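Long-range contact in protein UL16 (Human herpesvirus 5 strain ad169, PDB 2WY3), which helps the virus escape natural killer cells by retaining stress ligands such as ULBP1 and ULBP2 inside the cell, away from the KLRK1 receptor: residues 111-116 against 125-130. Sequence-based numbering, arbitrary orientation.
Sequences RYDCLR and IERLYV
Arg111 runs beside Tyr129 and over Arg127, and its side chain passes from the Tyr129 ring to Arg127 and then to Asp113. CB lies near CE1 of the Tyr129 ring. Arg111 CG sits over the face of the Tyr129 ring in a CH-pi contact, 4.0 Å from its centroid, placed there by a chi1 of -165° that sets it anti to the backbone N. Arg111 CD meets Tyr129 OH and rests over one face of the Arg127 guanidinium, 3.4 Å from Arg127 NE. The chain then bends at chi3 (84°), and Arg111 NE and NH2 both donate to Asp113 OD2, NE at 2.8 Å. Arginine suits this place because its methylenes can cover a ring while its tip remains ionic.

Asp113, a short carboxylate, has one oxygen for each arginine: Arg127 NE donates to Asp113 OD1 on its syn side, 2.8 Å away and nearly straight at 171°. The shared carboxylate probably offsets the repulsion between Arg111 NE and Arg127 NE, 3.6 Å apart.

On the opposite face, Tyr112 offers a flat ring that touches Val130 CG2 through Tyr112 CE2 (3.7 Å) and stacks on Phe53, while the Cys114 thiol can cross-link, here to Cys38 of strand 34-41. Tyr112 and Leu128 exchange backbone hydrogen bonds. The arrangement is that of an antiparallel beta hairpin, strands 110-118 and 121-131, in a beta sandwich, with a cross-strand salt-bridge network on one face and a disulfide to the second sheet on the other.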
ATOM      1  N   ARG B 111      -9.403  16.286  -8.558  1.00 12.97           N
ATOM      2  CA  ARG B 111      -8.869  16.511  -7.203  1.00 11.18           C
ATOM      3  C   ARG B 111      -9.490  15.504  -6.260  1.00 14.94           C
ATOM      4  O   ARG B 111     -10.720  15.413  -6.191  1.00 16.01           O
ATOM      5  CB  ARG B 111      -9.263  17.924  -6.763  1.00 13.51           C
ATOM      6  CG  ARG B 111      -8.519  18.483  -5.548  1.00 17.55           C
ATOM      7  CD  ARG B 111      -9.042  19.888  -5.203  1.00 17.29           C
ATOM      8  NE  ARG B 111     -10.245  19.812  -4.384  1.00 21.31           N
ATOM      9  CZ  ARG B 111     -11.390  20.427  -4.652  1.00 22.58           C
ATOM     10  NH1 ARG B 111     -11.510  21.202  -5.731  1.00 24.01           N
ATOM     11  NH2 ARG B 111     -12.416  20.265  -3.827  1.00 17.99           N
ATOM     12  N   TYR B 112      -8.655  14.748  -5.539  1.00 11.90           N
ATOM     13  CA  TYR B 112      -9.128  13.750  -4.574  1.00 10.99           C
ATOM     14  C   TYR B 112      -8.777  14.239  -3.175  1.00 13.33           C
ATOM     15  O   TYR B 112      -7.595  14.386  -2.855  1.00 14.82           O
ATOM     16  CB  TYR B 112      -8.487  12.368  -4.838  1.00 12.66           C
ATOM     17  CG  TYR B 112      -8.971  11.763  -6.150  1.00 16.40           C
ATOM     18  CD1 TYR B 112      -9.990  10.812  -6.162  1.00 16.52           C
ATOM     19  CD2 TYR B 112      -8.432  12.171  -7.371  1.00 11.81           C
ATOM     20  CE1 TYR B 112     -10.454  10.269  -7.362  1.00 12.28           C
ATOM     21  CE2 TYR B 112      -8.895  11.628  -8.580  1.00 14.53           C
ATOM     22  CZ  TYR B 112      -9.903  10.688  -8.561  1.00 15.15           C
ATOM     23  OH  TYR B 112     -10.368  10.160  -9.757  1.00 15.64           O
ATOM     24  N   ASP B 113      -9.799  14.503  -2.366  1.00 12.78           N
ATOM     25  CA  ASP B 113      -9.614  15.069  -1.027  1.00 13.12           C
ATOM     26  C   ASP B 113      -9.971  14.017   0.020  1.00 14.14           C
ATOM     27  O   ASP B 113     -11.126  13.597   0.102  1.00 14.04           O
ATOM     28  CB  ASP B 113     -10.514  16.300  -0.824  1.00 13.71           C
ATOM     29  CG  ASP B 113     -10.062  17.507  -1.645  1.00 18.07           C
ATOM     30  OD1 ASP B 113      -8.844  17.721  -1.765  1.00 16.70           O
ATOM     31  OD2 ASP B 113     -10.918  18.245  -2.174  1.00 17.30           O
ATOM     32  N   CYS B 114      -8.994  13.601   0.819  1.00 13.20           N
ATOM     33  CA  CYS B 114      -9.264  12.675   1.921  1.00 14.06           C
ATOM     34  C   CYS B 114      -9.764  13.458   3.113  1.00 13.41           C
ATOM     35  O   CYS B 114      -9.074  14.345   3.616  1.00 12.50           O
ATOM     36  CB  CYS B 114      -8.014  11.898   2.296  1.00 18.90           C
ATOM     37  SG  CYS B 114      -7.600  10.732   0.959  1.00 22.68           S
ATOM     38  N   LEU B 115     -10.966  13.107   3.570  1.00 13.41           N
ATOM     39  CA  LEU B 115     -11.731  13.943   4.477  1.00 12.98           C
ATOM     40  C   LEU B 115     -11.740  13.374   5.871  1.00 12.49           C
ATOM     41  O   LEU B 115     -11.711  12.161   6.042  1.00 14.38           O
ATOM     42  CB  LEU B 115     -13.195  14.007   4.020  1.00 15.69           C
ATOM     43  CG  LEU B 115     -13.461  14.465   2.584  1.00 17.53           C
ATOM     44  CD1 LEU B 115     -14.976  14.521   2.342  1.00 22.74           C
ATOM     45  CD2 LEU B 115     -12.822  15.818   2.344  1.00 19.86           C
ATOM     46  N   ARG B 116     -11.799  14.265   6.854  1.00 14.89           N
ATOM     47  CA  ARG B 116     -12.033  13.886   8.248  1.00 16.24           C
ATOM     48  C   ARG B 116     -12.701  15.030   8.981  1.00 20.47           C
ATOM     49  O   ARG B 116     -12.399  16.193   8.733  1.00 22.15           O
ATOM     50  CB  ARG B 116     -10.722  13.560   8.971  1.00 17.92           C
ATOM     51  CG  ARG B 116     -10.938  12.721  10.241  1.00 18.12           C
ATOM     52  CD  ARG B 116      -9.627  12.229  10.850  1.00 18.77           C
ATOM     53  NE  ARG B 116      -9.913  11.172  11.832  1.00 18.71           N
ATOM     54  CZ  ARG B 116      -8.991  10.424  12.422  1.00 22.55           C
ATOM     55  NH1 ARG B 116      -7.703  10.611  12.147  1.00 21.71           N
ATOM     56  NH2 ARG B 116      -9.360   9.494  13.289  1.00 21.32           N
ATOM     57  N   ILE B 125      -7.124  15.871   5.038  1.00 13.05           N
ATOM     58  CA  ILE B 125      -5.810  15.437   5.534  1.00 13.78           C
ATOM     59  C   ILE B 125      -4.804  15.305   4.398  1.00 15.04           C
ATOM     60  O   ILE B 125      -3.596  15.484   4.591  1.00 16.37           O
ATOM     61  CB  ILE B 125      -5.886  14.153   6.376  1.00 20.48           C
ATOM     62  CG1 ILE B 125      -6.334  12.963   5.534  1.00 23.43           C
ATOM     63  CG2 ILE B 125      -6.827  14.350   7.558  1.00 22.80           C
ATOM     64  CD1 ILE B 125      -6.247  11.647   6.305  1.00 29.89           C
ATOM     65  N   GLU B 126      -5.306  15.016   3.208  1.00 11.78           N
ATOM     66  CA  GLU B 126      -4.443  14.924   2.028  1.00 14.43           C
ATOM     67  C   GLU B 126      -5.232  15.218   0.776  1.00 18.56           C
ATOM     68  O   GLU B 126      -6.375  14.788   0.638  1.00 13.73           O
ATOM     69  CB  GLU B 126      -3.820  13.525   1.923  1.00 18.95           C
ATOM     70  CG  GLU B 126      -2.868  13.374   0.748  1.00 22.59           C
ATOM     71  CD  GLU B 126      -2.096  12.050   0.752  1.00 33.60           C
ATOM     72  OE1 GLU B 126      -2.003  11.376   1.810  1.00 26.73           O
ATOM     73  OE2 GLU B 126      -1.579  11.688  -0.323  1.00 33.29           O
ATOM     74  N   ARG B 127      -4.616  15.957  -0.137  1.00 12.37           N
ATOM     75  CA  ARG B 127      -5.247  16.297  -1.405  1.00 12.99           C
ATOM     76  C   ARG B 127      -4.336  15.836  -2.526  1.00 16.79           C
ATOM     77  O   ARG B 127      -3.134  16.116  -2.518  1.00 17.80           O
ATOM     78  CB  ARG B 127      -5.470  17.810  -1.499  1.00 13.06           C
ATOM     79  CG  ARG B 127      -5.787  18.315  -2.925  1.00 13.23           C
ATOM     80  CD  ARG B 127      -6.123  19.800  -2.870  1.00 17.79           C
ATOM     81  NE  ARG B 127      -7.413  20.033  -2.221  1.00 16.63           N
ATOM     82  CZ  ARG B 127      -7.842  21.219  -1.801  1.00 19.92           C
ATOM     83  NH1 ARG B 127      -7.071  22.299  -1.923  1.00 22.69           N
ATOM     84  NH2 ARG B 127      -9.040  21.321  -1.244  1.00 22.01           N
ATOM     85  N   LEU B 128      -4.901  15.102  -3.484  1.00 11.17           N
ATOM     86  CA  LEU B 128      -4.127  14.645  -4.629  1.00 10.57           C
ATOM     87  C   LEU B 128      -4.774  15.170  -5.900  1.00 16.77           C
ATOM     88  O   LEU B 128      -5.965  14.951  -6.125  1.00 13.78           O
ATOM     89  CB  LEU B 128      -4.090  13.113  -4.675  1.00 10.21           C
ATOM     90  CG  LEU B 128      -3.580  12.546  -5.998  1.00 12.57           C
ATOM     91  CD1 LEU B 128      -2.069  12.837  -6.135  1.00 14.92           C
ATOM     92  CD2 LEU B 128      -3.890  11.043  -6.100  1.00 17.49           C
ATOM     93  N   TYR B 129      -3.995  15.881  -6.710  1.00 10.66           N
ATOM     94  CA  TYR B 129      -4.442  16.241  -8.050  1.00 12.77           C
ATOM     95  C   TYR B 129      -3.965  15.176  -9.032  1.00 13.62           C
ATOM     96  O   TYR B 129      -2.811  14.748  -8.976  1.00 15.42           O
ATOM     97  CB  TYR B 129      -3.859  17.590  -8.455  1.00 13.66           C
ATOM     98  CG  TYR B 129      -4.514  18.776  -7.777  1.00 16.82           C
ATOM     99  CD1 TYR B 129      -5.717  19.291  -8.251  1.00 16.52           C
ATOM    100  CD2 TYR B 129      -3.909  19.397  -6.688  1.00 13.79           C
ATOM    101  CE1 TYR B 129      -6.304  20.398  -7.650  1.00 15.27           C
ATOM    102  CE2 TYR B 129      -4.500  20.514  -6.070  1.00 15.69           C
ATOM    103  CZ  TYR B 129      -5.696  20.995  -6.565  1.00 18.45           C
ATOM    104  OH  TYR B 129      -6.302  22.082  -5.975  1.00 16.47           O
ATOM    105  N   VAL B 130      -4.858  14.768  -9.932  1.00 13.08           N
ATOM    106  CA  VAL B 130      -4.563  13.751 -10.945  1.00 12.91           C
ATOM    107  C   VAL B 130      -4.711  14.367 -12.330  1.00 14.86           C
ATOM    108  O   VAL B 130      -5.727  15.002 -12.625  1.00 14.24           O
ATOM    109  CB  VAL B 130      -5.522  12.565 -10.810  1.00 15.30           C
ATOM    110  CG1 VAL B 130      -5.383  11.610 -11.998  1.00 18.28           C
ATOM    111  CG2 VAL B 130      -5.286  11.850  -9.460  1.00 15.74           C
TER